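Local coordinates for protein cytochrome c552 (Thermochromatium tepidum, PDB 5ZE8) that carries five hemes c and probably passes electrons at low potential in a thermophilic purple sulfur photosynthetic bacterium, at residues A316-L321 against N405-S410; C241-E246 against M312-P317; T84-V89 against D110-L115. One frame throughout, in Å; residues are numbered along the deposited sequence.

Interaction 1 of 3, residues A316-L321 against N405-S410; sequences APFRNL and NLLWPS. With HEC (heme c), chain C.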
loop_
_atom_site.group_PDB
_atom_site.type_symbol
_atom_site.label_atom_id
_atom_site.label_comp_id
_atom_site.label_asym_id
_atom_site.label_seq_id
_atom_site.Cartn_x
_atom_site.Cartn_y
_atom_site.Cartn_z
ATOM N N ALA A 316 -3.203 -4.088 3.287
ATOM C CA ALA A 316 -4.068 -4.083 4.452
ATOM C C ALA A 316 -5.216 -5.035 4.293
ATOM O O ALA A 316 -5.765 -5.244 3.207
ATOM C CB ALA A 316 -4.578 -2.669 4.703
ATOM N N PRO A 317 -5.570 -5.701 5.411
ATOM C CA PRO A 317 -6.483 -6.817 5.302
ATOM C C PRO A 317 -7.900 -6.409 4.965
ATOM O O PRO A 317 -8.671 -7.244 4.490
ATOM C CB PRO A 317 -6.390 -7.458 6.694
ATOM C CG PRO A 317 -5.994 -6.344 7.580
ATOM C CD PRO A 317 -4.930 -5.665 6.738
ATOM N N PHE A 318 -8.169 -5.096 5.099
ATOM C CA PHE A 318 -9.529 -4.636 4.885
ATOM C C PHE A 318 -9.798 -4.135 3.453
ATOM O O PHE A 318 -10.919 -3.741 3.180
ATOM C CB PHE A 318 -10.008 -3.602 5.810
ATOM C CG PHE A 318 -8.953 -2.958 6.551
ATOM C CD1 PHE A 318 -8.158 -1.989 5.923
ATOM C CD2 PHE A 318 -8.701 -3.351 7.836
ATOM C CE1 PHE A 318 -7.120 -1.392 6.648
ATOM C CE2 PHE A 318 -7.625 -2.780 8.567
ATOM C CZ PHE A 318 -6.831 -1.812 7.957
ATOM N N ARG A 319 -8.766 -4.127 2.605
ATOM C CA ARG A 319 -9.005 -3.801 1.259
ATOM C C ARG A 319 -9.947 -4.848 0.622
ATOM O O ARG A 319 -9.843 -6.059 0.844
ATOM C CB ARG A 319 -7.714 -3.811 0.449
ATOM C CG ARG A 319 -6.604 -2.924 0.889
ATOM C CD ARG A 319 -7.056 -1.491 1.017
ATOM N NE ARG A 319 -5.920 -0.581 1.124
ATOM C CZ ARG A 319 -5.725 0.338 2.054
ATOM N NH1 ARG A 319 -4.645 1.098 1.986
ATOM N NH2 ARG A 319 -6.589 0.458 3.094
ATOM N N ASN A 320 -10.823 -4.335 -0.223
ATOM C CA ASN A 320 -11.755 -5.203 -0.916
ATOM C C ASN A 320 -12.288 -4.652 -2.199
ATOM O O ASN A 320 -12.400 -3.454 -2.354
ATOM C CB ASN A 320 -12.888 -5.586 0.029
ATOM C CG ASN A 320 -13.755 -4.413 0.406
ATOM O OD1 ASN A 320 -14.735 -4.144 -0.283
ATOM N ND2 ASN A 320 -13.363 -3.666 1.467
ATOM N N LEU A 321 -12.640 -5.516 -3.128
ATOM C CA LEU A 321 -13.365 -5.116 -4.345
ATOM C C LEU A 321 -14.691 -5.798 -4.410
ATOM O O LEU A 321 -14.927 -6.868 -3.782
ATOM C CB LEU A 321 -12.639 -5.577 -5.592
ATOM C CG LEU A 321 -11.136 -5.746 -5.614
ATOM C CD1 LEU A 321 -10.616 -6.379 -6.903
ATOM C CD2 LEU A 321 -10.503 -4.405 -5.354
ATOM N N ASN A 405 -12.368 -0.600 -2.529
ATOM C CA ASN A 405 -12.681 0.008 -1.236
ATOM C C ASN A 405 -11.490 -0.125 -0.287
ATOM O O ASN A 405 -10.991 -1.245 -0.102
ATOM C CB ASN A 405 -13.811 -0.762 -0.631
ATOM C CG ASN A 405 -15.051 -0.780 -1.512
ATOM O OD1 ASN A 405 -15.819 0.142 -1.474
ATOM N ND2 ASN A 405 -15.122 -1.750 -2.414
ATOM N N LEU A 406 -11.040 1.002 0.306
ATOM C CA LEU A 406 -9.997 0.986 1.339
ATOM C C LEU A 406 -10.325 0.175 2.589
ATOM O O LEU A 406 -9.431 -0.355 3.226
ATOM C CB LEU A 406 -9.667 2.416 1.757
ATOM C CG LEU A 406 -8.947 3.244 0.671
ATOM C CD1 LEU A 406 -8.869 4.709 1.184
ATOM C CD2 LEU A 406 -7.539 2.795 0.358
ATOM N N LEU A 407 -11.620 0.090 2.927
ATOM C CA LEU A 407 -12.080 -0.553 4.151
ATOM C C LEU A 407 -13.251 -1.461 3.933
ATOM O O LEU A 407 -14.037 -1.237 3.050
ATOM C CB LEU A 407 -12.489 0.513 5.164
ATOM C CG LEU A 407 -11.422 1.497 5.634
ATOM C CD1 LEU A 407 -12.075 2.635 6.449
ATOM C CD2 LEU A 407 -10.414 0.732 6.447
ATOM N N TRP A 408 -13.385 -2.482 4.753
ATOM C CA TRP A 408 -14.552 -3.331 4.738
ATOM C C TRP A 408 -15.820 -2.550 4.977
ATOM O O TRP A 408 -15.812 -1.582 5.701
ATOM C CB TRP A 408 -14.478 -4.352 5.893
ATOM C CG TRP A 408 -13.436 -5.458 5.782
ATOM C CD1 TRP A 408 -13.040 -6.093 4.670
ATOM C CD2 TRP A 408 -12.665 -6.010 6.862
ATOM N NE1 TRP A 408 -12.055 -7.036 4.946
ATOM C CE2 TRP A 408 -11.839 -7.032 6.302
ATOM C CE3 TRP A 408 -12.612 -5.745 8.253
ATOM C CZ2 TRP A 408 -10.940 -7.748 7.031
ATOM C CZ3 TRP A 408 -11.701 -6.475 8.982
ATOM C CH2 TRP A 408 -10.844 -7.429 8.355
ATOM N N PRO A 409 -16.947 -3.079 4.466
ATOM C CA PRO A 409 -18.227 -2.344 4.626
ATOM C C PRO A 409 -18.630 -2.166 6.089
ATOM O O PRO A 409 -19.114 -1.110 6.424
ATOM C CB PRO A 409 -19.202 -3.186 3.827
ATOM C CG PRO A 409 -18.582 -4.491 3.615
ATOM C CD PRO A 409 -17.081 -4.262 3.617
ATOM N N SER A 410 -18.357 -3.159 6.933
ATOM C CA SER A 410 -18.560 -3.088 8.378
ATOM C C SER A 410 -17.868 -1.860 8.953
ATOM O O SER A 410 -18.424 -1.143 9.785
ATOM C CB SER A 410 -18.109 -4.344 9.135
ATOM O OG SER A 410 -16.695 -4.642 9.003
HETATM FE FE HEC C . -0.091 -0.311 9.127
HETATM C CHA HEC C . -1.720 0.557 6.215
HETATM C CHB HEC C . -2.831 0.635 10.896
HETATM C CHC HEC C . 1.321 -1.448 11.940
HETATM C CHD HEC C . 2.640 -1.269 7.372
HETATM N NA HEC C . -1.882 0.399 8.727
HETATM C C1A HEC C . -2.385 0.724 7.427
HETATM C C2A HEC C . -3.782 1.061 7.492
HETATM C C3A HEC C . -4.110 1.058 8.782
HETATM C C4A HEC C . -2.960 0.641 9.520
HETATM C CMA HEC C . -5.446 1.337 9.394
HETATM C CAA HEC C . -4.636 1.515 6.369
HETATM C CBA HEC C . -4.325 3.018 6.124
HETATM C CGA HEC C . -5.033 3.703 4.999
HETATM O O1A HEC C . -4.935 4.966 4.768
HETATM O O2A HEC C . -5.777 3.061 4.188
HETATM N NB HEC C . -0.658 -0.297 11.086
HETATM C C1B HEC C . -1.763 0.186 11.610
HETATM C C2B HEC C . -1.674 0.115 13.034
HETATM C C3B HEC C . -0.542 -0.531 13.407
HETATM C C4B HEC C . 0.110 -0.820 12.098
HETATM C CMB HEC C . -2.751 0.621 13.935
HETATM C CAB HEC C . -0.012 -0.927 14.716
HETATM C CBB HEC C . -0.925 -1.524 15.619
HETATM N NC HEC C . 1.624 -1.202 9.566
HETATM C C1C HEC C . 2.067 -1.694 10.817
HETATM C C2C HEC C . 3.335 -2.327 10.727
HETATM C C3C HEC C . 3.747 -2.217 9.419
HETATM C C4C HEC C . 2.668 -1.505 8.732
HETATM C CMC HEC C . 4.097 -2.896 11.867
HETATM C CAC HEC C . 4.994 -2.698 8.793
HETATM C CBC HEC C . 5.268 -4.080 8.979
HETATM N ND HEC C . 0.384 -0.285 7.234
HETATM C C1D HEC C . 1.552 -0.675 6.662
HETATM C C2D HEC C . 1.530 -0.548 5.227
HETATM C C3D HEC C . 0.315 -0.112 4.899
HETATM C C4D HEC C . -0.411 0.055 6.163
HETATM C CMD HEC C . 2.646 -0.934 4.316
HETATM C CAD HEC C . -0.210 0.211 3.494
HETATM C CBD HEC C . -0.916 -1.029 3.057
HETATM C CGD HEC C . -1.594 -0.901 1.691
HETATM O O1D HEC C . -1.392 0.017 0.944
HETATM O O2D HEC C . -2.465 -1.772 1.350
HETATM O O HOH W 1 -10.359 -7.868 2.605
#

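Interaction 2 of 3, residues C241-E246 against M312-P317; sequences CQTGKE and MPTGAP. With HEC (heme c), chain F.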
loop_
_atom_site.group_PDB
_atom_site.type_symbol
_atom_site.label_atom_id
_atom_site.label_comp_id
_atom_site.label_asym_id
_atom_site.label_seq_id
_atom_site.Cartn_x
_atom_site.Cartn_y
_atom_site.Cartn_z
ATOM N N CYS A 241 -1.353 -8.613 6.625
ATOM C CA CYS A 241 -0.781 -8.091 5.322
ATOM C C CYS A 241 0.212 -9.139 4.852
ATOM O O CYS A 241 0.988 -9.676 5.654
ATOM C CB CYS A 241 0.002 -6.757 5.468
ATOM S SG CYS A 241 1.427 -6.582 4.280
ATOM N N GLN A 242 0.241 -9.460 3.558
ATOM C CA GLN A 242 1.083 -10.588 3.130
ATOM C C GLN A 242 1.508 -10.429 1.671
ATOM O O GLN A 242 1.666 -11.416 0.917
ATOM C CB GLN A 242 0.365 -11.905 3.378
ATOM C CG GLN A 242 -0.989 -12.016 2.666
ATOM C CD GLN A 242 -2.004 -12.926 3.391
ATOM O OE1 GLN A 242 -1.701 -14.067 3.684
ATOM N NE2 GLN A 242 -3.223 -12.416 3.617
ATOM N N THR A 243 1.819 -9.199 1.365
ATOM C CA THR A 243 2.245 -8.827 -0.022
ATOM C C THR A 243 3.504 -9.637 -0.409
ATOM O O THR A 243 3.624 -10.112 -1.549
ATOM C CB THR A 243 2.578 -7.340 -0.133
ATOM O OG1 THR A 243 1.467 -6.569 0.226
ATOM C CG2 THR A 243 3.021 -6.926 -1.580
ATOM N N GLY A 244 4.441 -9.843 0.497
ATOM C CA GLY A 244 5.586 -10.789 0.184
ATOM C C GLY A 244 5.339 -12.242 -0.057
ATOM O O GLY A 244 5.929 -12.810 -0.982
ATOM N N LYS A 245 4.449 -12.891 0.711
ATOM C CA LYS A 245 4.121 -14.278 0.463
ATOM C C LYS A 245 3.393 -14.325 -0.827
ATOM O O LYS A 245 3.551 -15.293 -1.588
ATOM C CB LYS A 245 3.242 -14.820 1.622
ATOM C CG LYS A 245 2.847 -16.314 1.597
ATOM C CD LYS A 245 2.165 -16.791 2.909
ATOM C CE LYS A 245 2.666 -16.059 4.156
ATOM N NZ LYS A 245 2.160 -16.641 5.413
ATOM N N GLU A 246 2.545 -13.330 -1.131
ATOM C CA GLU A 246 1.866 -13.383 -2.426
ATOM C C GLU A 246 2.857 -13.305 -3.588
ATOM O O GLU A 246 2.815 -14.108 -4.537
ATOM C CB GLU A 246 0.856 -12.246 -2.580
ATOM C CG GLU A 246 -0.284 -12.275 -1.543
ATOM C CD GLU A 246 -0.912 -10.926 -1.261
ATOM O OE1 GLU A 246 -0.654 -9.990 -2.042
ATOM O OE2 GLU A 246 -1.705 -10.809 -0.262
ATOM N N MET A 312 -4.639 -8.858 -5.750
ATOM C CA MET A 312 -5.356 -7.650 -5.973
ATOM C C MET A 312 -6.666 -7.752 -5.213
ATOM O O MET A 312 -7.505 -8.542 -5.623
ATOM C CB MET A 312 -5.630 -7.379 -7.441
ATOM C CG MET A 312 -6.566 -6.235 -7.749
ATOM S SD MET A 312 -6.235 -4.680 -6.947
ATOM C CE MET A 312 -7.475 -3.561 -7.668
ATOM N N PRO A 313 -6.864 -7.015 -4.126
ATOM C CA PRO A 313 -5.992 -6.012 -3.571
ATOM C C PRO A 313 -5.030 -6.559 -2.537
ATOM O O PRO A 313 -5.421 -7.255 -1.559
ATOM C CB PRO A 313 -6.989 -5.033 -2.923
ATOM C CG PRO A 313 -8.105 -5.965 -2.426
ATOM C CD PRO A 313 -8.185 -7.020 -3.454
ATOM N N THR A 314 -3.769 -6.178 -2.649
ATOM C CA THR A 314 -2.777 -6.560 -1.656
ATOM C C THR A 314 -2.765 -5.583 -0.472
ATOM O O THR A 314 -3.392 -4.533 -0.493
ATOM C CB THR A 314 -1.381 -6.669 -2.293
ATOM O OG1 THR A 314 -0.530 -7.485 -1.471
ATOM C CG2 THR A 314 -0.763 -5.305 -2.591
ATOM N N GLY A 315 -1.960 -5.916 0.535
ATOM C CA GLY A 315 -1.675 -5.087 1.680
ATOM C C GLY A 315 -2.674 -5.210 2.832
ATOM O O GLY A 315 -2.843 -6.295 3.357
ATOM N N ALA A 316 -3.203 -4.088 3.287
ATOM C CA ALA A 316 -4.068 -4.083 4.452
ATOM C C ALA A 316 -5.216 -5.035 4.293
ATOM O O ALA A 316 -5.765 -5.244 3.207
ATOM C CB ALA A 316 -4.578 -2.669 4.703
ATOM N N PRO A 317 -5.570 -5.701 5.411
ATOM C CA PRO A 317 -6.483 -6.817 5.302
ATOM C C PRO A 317 -7.900 -6.409 4.965
ATOM O O PRO A 317 -8.671 -7.244 4.490
ATOM C CB PRO A 317 -6.390 -7.458 6.694
ATOM C CG PRO A 317 -5.994 -6.344 7.580
ATOM C CD PRO A 317 -4.930 -5.665 6.738
HETATM FE FE HEC F . 2.381 -3.266 -6.238
HETATM C CHA HEC F . -0.550 -1.778 -5.638
HETATM C CHB HEC F . 3.285 -2.965 -2.952
HETATM C CHC HEC F . 5.292 -4.987 -6.843
HETATM C CHD HEC F . 1.748 -3.133 -9.603
HETATM N NA HEC F . 1.553 -2.542 -4.586
HETATM C C1A HEC F . 0.252 -1.998 -4.537
HETATM C C2A HEC F . -0.052 -1.591 -3.194
HETATM C C3A HEC F . 1.065 -1.918 -2.471
HETATM C C4A HEC F . 2.044 -2.504 -3.313
HETATM C CMA HEC F . 1.282 -1.752 -0.964
HETATM C CAA HEC F . -1.393 -1.007 -2.688
HETATM C CBA HEC F . -2.405 -2.108 -2.390
HETATM C CGA HEC F . -3.739 -1.629 -1.876
HETATM O O1A HEC F . -3.889 -1.319 -0.670
HETATM O O2A HEC F . -4.689 -1.538 -2.714
HETATM N NB HEC F . 3.994 -3.865 -5.145
HETATM C C1B HEC F . 4.161 -3.568 -3.820
HETATM C C2B HEC F . 5.394 -4.106 -3.364
HETATM C C3B HEC F . 6.024 -4.728 -4.438
HETATM C C4B HEC F . 5.071 -4.557 -5.557
HETATM C CMB HEC F . 5.950 -4.071 -1.933
HETATM C CAB HEC F . 7.244 -5.550 -4.541
HETATM C CBB HEC F . 7.299 -6.645 -3.666
HETATM N NC HEC F . 3.332 -3.937 -7.901
HETATM C C1C HEC F . 4.493 -4.646 -7.901
HETATM C C2C HEC F . 4.892 -4.799 -9.269
HETATM C C3C HEC F . 3.939 -4.254 -10.086
HETATM C C4C HEC F . 2.915 -3.747 -9.195
HETATM C CMC HEC F . 6.214 -5.414 -9.724
HETATM C CAC HEC F . 3.818 -4.157 -11.600
HETATM C CBC HEC F . 3.940 -5.356 -12.334
HETATM N ND HEC F . 0.897 -2.663 -7.335
HETATM C C1D HEC F . 0.810 -2.592 -8.721
HETATM C C2D HEC F . -0.421 -1.896 -9.159
HETATM C C3D HEC F . -1.113 -1.530 -8.065
HETATM C C4D HEC F . -0.233 -2.024 -6.963
HETATM C CMD HEC F . -0.821 -1.701 -10.573
HETATM C CAD HEC F . -2.409 -0.786 -7.938
HETATM C CBD HEC F . -3.457 -1.601 -7.218
HETATM C CGD HEC F . -3.828 -1.145 -5.816
HETATM O O1D HEC F . -3.527 -0.026 -5.409
HETATM O O2D HEC F . -4.452 -1.962 -5.156
HETATM O O HOH W 2 -1.597 -8.769 1.590
HETATM O O HOH W 3 -3.919 -9.086 3.052
#

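Interaction 3 of 3, residues T84-V89 against D110-L115; sequences TAEGMV and DQTTKL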
loop_
_atom_site.group_PDB
_atom_site.type_symbol
_atom_site.label_atom_id
_atom_site.label_comp_id
_atom_site.label_asym_id
_atom_site.label_seq_id
_atom_site.Cartn_x
_atom_site.Cartn_y
_atom_site.Cartn_z
ATOM N N THR A 84 0.207 12.249 19.995
ATOM C CA THR A 84 0.899 13.430 20.514
ATOM C C THR A 84 1.410 13.198 21.944
ATOM O O THR A 84 1.859 14.148 22.565
ATOM C CB THR A 84 0.027 14.640 20.554
ATOM O OG1 THR A 84 -1.098 14.326 21.350
ATOM C CG2 THR A 84 -0.392 15.014 19.174
ATOM N N ALA A 85 1.416 11.960 22.399
ATOM C CA ALA A 85 1.877 11.604 23.756
ATOM C C ALA A 85 3.196 10.811 23.714
ATOM O O ALA A 85 3.279 9.851 22.931
ATOM C CB ALA A 85 0.801 10.884 24.515
ATOM N N GLU A 86 4.141 11.135 24.622
ATOM C CA GLU A 86 5.295 10.266 24.887
ATOM C C GLU A 86 4.904 9.067 25.725
ATOM O O GLU A 86 3.873 9.091 26.458
ATOM C CB GLU A 86 6.449 11.048 25.571
ATOM C CG GLU A 86 7.751 10.274 25.700
ATOM C CD GLU A 86 8.302 9.775 24.360
ATOM O OE1 GLU A 86 7.908 8.647 23.945
ATOM O OE2 GLU A 86 9.132 10.527 23.776
ATOM N N GLY A 87 5.661 7.970 25.552
ATOM C CA GLY A 87 5.516 6.775 26.394
ATOM C C GLY A 87 4.339 5.933 26.151
ATOM O O GLY A 87 3.941 5.086 26.962
ATOM N N MET A 88 3.727 6.098 24.962
ATOM C CA MET A 88 2.634 5.234 24.617
ATOM C C MET A 88 3.129 3.797 24.327
ATOM O O MET A 88 4.285 3.569 23.967
ATOM C CB MET A 88 1.902 5.749 23.402
ATOM C CG MET A 88 1.207 7.073 23.555
ATOM S SD MET A 88 -0.144 7.056 24.782
ATOM C CE MET A 88 0.748 7.355 26.319
ATOM N N VAL A 89 2.229 2.851 24.593
ATOM C CA VAL A 89 2.437 1.415 24.333
ATOM C C VAL A 89 1.194 0.861 23.691
ATOM O O VAL A 89 0.113 1.417 23.797
ATOM C CB VAL A 89 2.836 0.585 25.613
ATOM C CG1 VAL A 89 4.069 1.135 26.223
ATOM C CG2 VAL A 89 1.657 0.599 26.582
ATOM N N ASP A 110 14.362 6.678 17.249
ATOM C CA ASP A 110 14.684 7.479 18.420
ATOM C C ASP A 110 13.935 7.020 19.676
ATOM O O ASP A 110 14.018 7.673 20.753
ATOM C CB ASP A 110 14.348 8.967 18.117
ATOM C CG ASP A 110 15.368 9.618 17.272
ATOM O OD1 ASP A 110 16.455 8.999 17.037
ATOM O OD2 ASP A 110 15.057 10.718 16.716
ATOM N N GLN A 111 13.254 5.856 19.623
ATOM C CA GLN A 111 12.470 5.338 20.790
ATOM C C GLN A 111 11.514 6.371 21.355
ATOM O O GLN A 111 11.427 6.539 22.608
ATOM C CB GLN A 111 13.384 4.757 21.913
ATOM C CG GLN A 111 12.740 3.686 22.829
ATOM C CD GLN A 111 12.495 2.338 22.209
ATOM O OE1 GLN A 111 11.653 1.569 22.752
ATOM N NE2 GLN A 111 13.185 1.988 21.158
ATOM N N THR A 112 10.749 7.026 20.500
ATOM C CA THR A 112 9.736 7.998 20.947
ATOM C C THR A 112 8.394 7.775 20.277
ATOM O O THR A 112 8.378 7.340 19.092
ATOM C CB THR A 112 10.200 9.434 20.705
ATOM O OG1 THR A 112 9.216 10.364 21.228
ATOM C CG2 THR A 112 10.419 9.766 19.265
ATOM N N THR A 113 7.326 8.056 21.001
ATOM C CA THR A 113 5.968 7.913 20.525
ATOM C C THR A 113 5.296 9.264 20.318
ATOM O O THR A 113 4.163 9.300 19.863
ATOM C CB THR A 113 5.083 6.982 21.382
ATOM O OG1 THR A 113 4.810 7.612 22.667
ATOM C CG2 THR A 113 5.801 5.697 21.646
ATOM N N LYS A 114 6.012 10.352 20.582
ATOM C CA LYS A 114 5.410 11.685 20.451
ATOM C C LYS A 114 5.689 12.227 19.076
ATOM O O LYS A 114 6.741 12.791 18.806
ATOM C CB LYS A 114 5.982 12.631 21.555
ATOM C CG LYS A 114 5.247 13.973 21.515
ATOM C CD LYS A 114 5.539 14.783 22.763
ATOM C CE LYS A 114 5.143 16.260 22.596
ATOM N NZ LYS A 114 3.758 16.424 22.163
ATOM N N LEU A 115 4.737 11.939 18.203
ATOM C CA LEU A 115 4.990 12.066 16.761
ATOM C C LEU A 115 4.988 13.514 16.315
ATOM O O LEU A 115 5.465 13.807 15.218
ATOM C CB LEU A 115 3.942 11.266 16.002
ATOM C CG LEU A 115 3.947 9.767 16.333
ATOM C CD1 LEU A 115 2.903 9.052 15.508
ATOM C CD2 LEU A 115 5.352 9.151 16.251
HETATM O O HOH W 4 8.624 5.778 24.292
#

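Interaction 1 of 3, residues A316-L321 against N405-S410
Phe318 packs against Trp408 twice over: its CA stands 3.6 Å from the centroid of the indole five-membered ring, 16° off the ring normal, a CH-pi contact, and its phenyl edge is turned to the face of the six-membered ring with the planes at 90°, a T-shaped pair. Phe318 CD1 also meets Leu407 CD2 at 3.6 Å. Beside this tight part, the buried Asn320 and Asn405 form an antiparallel hydrogen-bonded pair. Asn320 N donates to Asn405 O, while Asn320 O accepts from Asn405 N, at 2.9 Å, and from Asn405 ND2, above the carbonyl plane. With its CG between backbone N and carbonyl carbon (chi1 67°), Asn320 brings ND2 back to Phe318 O at 3.0 Å. Leu406 CD2 lies 3.5 Å above the guanidinium centre of Arg319, whose NH2 donates to Leu406 O at 3.0 Å and to propionate O2A of heme c (chain C) at 2.9 Å; NE is hydrogen-bonded to propionate O1A of the chain F heme. A leucine in place of Arg319 would probably leave both propionates without this counter-charge and Leu406 O without its donor. Pro317 and Trp408, by contrast, are partly exposed, and a water accepting from Trp408 NE1, within hydrogen-bonding distance of Pro317 O and Arg319 O, bridges the segments. Tyr351 of strand 351-357 touches Asn320, Trp408 and Pro409, while helix 70-79 lends Phe75 to Phe318 and Ile71 to both leucines.

Interaction 2 of 3, residues C241-E246 against M312-P317
Thr314 OG1 is gripped by two side chains of the 241-246 segment: it donates to Glu246 OE1 at 2.6 Å, and Thr243 OG1 is hydrogen-bonded to it at 2.8 Å. The carboxylate oxygen is met on its syn side, 25° out of the carboxylate plane. A chi1 of -159° in Thr314 aims the hydroxyl at this pair, while CG2 lies 3.6 Å from propionate carbon CBA of the heme c of chain F. Next along the chain, Gly315 passes close to Cys241: Cys241 CA reaches Gly315 O at 3.4 Å, a CA-H...O contact with 146° at the hydrogen. One water completes the join, accepting from Gln242 N at 2.8 Å and from Gly315 N at 3.1 Å, and is also bonded to Glu246 OE2. With Gln242 at the N-cap and Thr243 and Glu246 in the first turn, the start of helix 243-250 is tied, directly and through water, to the loop before strand 320-328. Glu246 has further partners in Ala311 N, at OE1, and Arg377, in a salt bridge at OE2. A buried carboxylate so surrounded is probably kept ionised, which would make it a strong acceptor for the Thr314 hydroxyl beside the heme.

Interaction 3 of 3, residues T84-V89 against D110-L115
Thr113 sets its hydroxyl inside the bend of the 84-89 segment and there stands in for a backbone group: OG1 donates to a lone pair of Ala85 O at 2.7 Å and accepts from Met88 N at 3.0 Å, with 158° at that hydrogen. A chi1 of 70° puts OG1 between its own N and carbonyl carbon, facing the bend, and brings CG2 near Met88 O. The bend answers with the Glu86 carboxylate, whose chain folds over at chi2. OE1 takes Thr113 N at 3.1 Å from the syn side, 32° out of plane, and Gly87 N at 2.8 Å on its anti lone pair; OE2 accepts from Thr112 OG1 at 2.6 Å. These two backbone N-H groups and the hydroxyl, with a water donating to Glu86 OE1 at 3.0 Å, would hold the group against rotation. The 110-115 segment begins at a helix end: Gln111 is the C-prime residue of the Schellman motif that closes helix 105-109, and Thr112 makes an ST turn, its OG1 accepting from Lys114 N at 3.3 Å. Thr113 also touches Phe96, Pro97 and Leu100. At the far end Lys114 NZ, salt-bridged to Asp116, also donates to Thr84 O at 3.0 Å.

Overall arrangement
From the N terminus, interaction 3 comes first and closes the shortest loop, joining the loops before and after helices 100-103 and 105-109 within the region related to cytochrome c554. The other two follow in series: interaction 2 closes the run from helix 243-250 to the loop before strand 320-328, and interaction 1 closes the next, from that loop to the end of strand 397-405. They share Ala316 and Pro317, so one loop begins where the other ends, and they touch where Arg319 CB packs on Pro313 CG at 3.6 Å. Together they tie the heme-bearing part to the antiparallel sheet. Interaction 3 stands apart, its centre about 28 to 29 Å from theirs.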